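Local structure of putative uncharacterized protein TTHB164 (Thermus thermophilus HB8, 2ZOP) at residues D65-L70 and A100-F104. The protein is a homotrimeric Cmr5-family subunit, probably part of the Cmr ribonucleoprotein complex that uses CRISPR RNA in defence against mobile genetic elements. Numbering follows the deposited sequence.
Sequences DLAQVL and AAEWF
Two alpha-helical turns pack here: 65-69, the C-terminal end of helix 57-69, with Leu70 just beyond it, and 100-104, inside helix 87-111. The N-to-C directions of the two short segments make an angle of 126°, and their axes approach to 10.4 Å; Leu66 and Ala100 have the nearest CA atoms, 6.8 Å apart. No hydrogen bond crosses. Within the turns, Val69 N donates a hydrogen bond to Asp65 O (2.9 Å) and Phe104 N to Ala100 O (3.1 Å). The largest side chain engaged is Phe104 (chi1 -88°), whose obliquely set ring meets the backbone of helix 57-69, CE2 to Leu66 CA at 3.5 Å, and Val69, CZ to CG2 at 3.6 Å. Two leucines of 65-70 meet Ala100 CB: Leu70 CD2 at 3.8 Å and Leu66 CG at 4.3 Å, while Leu66 (t, t) puts CD1 3.8 Å from Ala101 CB. Asp65 adds CB, 3.9 Å from Phe104 CE1; its OD2 is hydrogen-bonded to Tyr28 OH, on helix 25-42. With helices 4-19 and 25-42 also touching these side chains, the contact forms part of the buried core of the all-alpha Cmr5 fold.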
loop_
_atom_site.group_PDB
_atom_site.type_symbol
_atom_site.label_atom_id
_atom_site.label_comp_id
_atom_site.label_asym_id
_atom_site.label_seq_id
_atom_site.Cartn_x
_atom_site.Cartn_y
_atom_site.Cartn_z
ATOM N N ASP A 65 11.843 21.454 -7.495
ATOM C CA ASP A 65 13.251 21.072 -7.515
ATOM C C ASP A 65 13.400 19.585 -7.838
ATOM O O ASP A 65 14.206 19.199 -8.680
ATOM C CB ASP A 65 13.911 21.352 -6.163
ATOM C CG ASP A 65 14.125 22.835 -5.909
ATOM O OD1 ASP A 65 13.878 23.642 -6.830
ATOM O OD2 ASP A 65 14.551 23.196 -4.796
ATOM N N LEU A 66 12.624 18.751 -7.159
ATOM C CA LEU A 66 12.694 17.316 -7.388
ATOM C C LEU A 66 12.339 16.984 -8.828
ATOM O O LEU A 66 13.024 16.191 -9.473
ATOM C CB LEU A 66 11.770 16.571 -6.416
ATOM C CG LEU A 66 11.733 15.042 -6.581
ATOM C CD1 LEU A 66 11.457 14.363 -5.258
ATOM C CD2 LEU A 66 10.672 14.686 -7.596
ATOM N N ALA A 67 11.277 17.593 -9.348
ATOM C CA ALA A 67 10.887 17.328 -10.726
ATOM C C ALA A 67 12.012 17.721 -11.690
ATOM O O ALA A 67 12.237 17.046 -12.692
ATOM C CB ALA A 67 9.606 18.087 -11.075
ATOM N N GLN A 68 12.725 18.804 -11.388
ATOM C CA GLN A 68 13.802 19.231 -12.278
ATOM C C GLN A 68 14.975 18.265 -12.186
ATOM O O GLN A 68 15.598 17.935 -13.197
ATOM C CB GLN A 68 14.225 20.667 -11.947
ATOM C CG GLN A 68 13.168 21.679 -12.375
ATOM C CD GLN A 68 13.397 23.084 -11.826
ATOM O OE1 GLN A 68 12.738 24.029 -12.250
ATOM N NE2 GLN A 68 14.311 23.220 -10.880
ATOM N N VAL A 69 15.262 17.796 -10.977
ATOM C CA VAL A 69 16.337 16.831 -10.792
ATOM C C VAL A 69 16.048 15.600 -11.650
ATOM O O VAL A 69 16.957 15.007 -12.222
ATOM C CB VAL A 69 16.452 16.417 -9.319
ATOM C CG1 VAL A 69 17.283 15.158 -9.180
ATOM C CG2 VAL A 69 17.090 17.543 -8.540
ATOM N N LEU A 70 14.775 15.222 -11.742
ATOM C CA LEU A 70 14.402 14.073 -12.545
ATOM C C LEU A 70 14.346 14.378 -14.042
ATOM O O LEU A 70 14.088 13.489 -14.841
ATOM C CB LEU A 70 13.067 13.502 -12.073
ATOM C CG LEU A 70 13.090 12.826 -10.698
ATOM C CD1 LEU A 70 11.714 12.257 -10.391
ATOM C CD2 LEU A 70 14.131 11.715 -10.682
ATOM N N ALA A 100 14.904 9.835 -5.744
ATOM C CA ALA A 100 15.315 11.241 -5.767
ATOM C C ALA A 100 14.885 11.911 -4.458
ATOM O O ALA A 100 15.649 12.655 -3.846
ATOM C CB ALA A 100 14.681 11.959 -6.972
ATOM N N ALA A 101 13.663 11.622 -4.019
ATOM C CA ALA A 101 13.133 12.183 -2.783
ATOM C C ALA A 101 14.014 11.819 -1.579
ATOM O O ALA A 101 14.316 12.671 -0.734
ATOM C CB ALA A 101 11.709 11.687 -2.560
ATOM N N GLU A 102 14.426 10.558 -1.490
ATOM C CA GLU A 102 15.281 10.146 -0.381
ATOM C C GLU A 102 16.576 10.965 -0.338
ATOM O O GLU A 102 17.082 11.272 0.741
ATOM C CB GLU A 102 15.615 8.653 -0.478
ATOM C CG GLU A 102 14.430 7.736 -0.222
ATOM C CD GLU A 102 13.917 7.829 1.207
ATOM O OE1 GLU A 102 13.028 7.029 1.572
ATOM O OE2 GLU A 102 14.398 8.703 1.962
ATOM N N TRP A 103 17.119 11.313 -1.502
ATOM C CA TRP A 103 18.345 12.108 -1.527
ATOM C C TRP A 103 18.081 13.515 -1.005
ATOM O O TRP A 103 18.880 14.059 -0.249
ATOM C CB TRP A 103 18.938 12.156 -2.944
ATOM C CG TRP A 103 19.585 10.861 -3.330
ATOM C CD1 TRP A 103 19.256 10.067 -4.386
ATOM C CD2 TRP A 103 20.642 10.181 -2.628
ATOM N NE1 TRP A 103 20.034 8.932 -4.387
ATOM C CE2 TRP A 103 20.893 8.974 -3.321
ATOM C CE3 TRP A 103 21.395 10.472 -1.483
ATOM C CZ2 TRP A 103 21.869 8.055 -2.907
ATOM C CZ3 TRP A 103 22.369 9.560 -1.068
ATOM C CH2 TRP A 103 22.595 8.362 -1.782
ATOM N N PHE A 104 16.960 14.106 -1.404
ATOM C CA PHE A 104 16.603 15.438 -0.923
ATOM C C PHE A 104 16.504 15.368 0.597
ATOM O O PHE A 104 16.990 16.254 1.311
ATOM C CB PHE A 104 15.252 15.869 -1.498
ATOM C CG PHE A 104 15.350 16.553 -2.830
ATOM C CD1 PHE A 104 15.545 17.934 -2.906
ATOM C CD2 PHE A 104 15.254 15.826 -4.007
ATOM C CE1 PHE A 104 15.642 18.575 -4.131
ATOM C CE2 PHE A 104 15.351 16.460 -5.243
ATOM C CZ PHE A 104 15.545 17.839 -5.305
#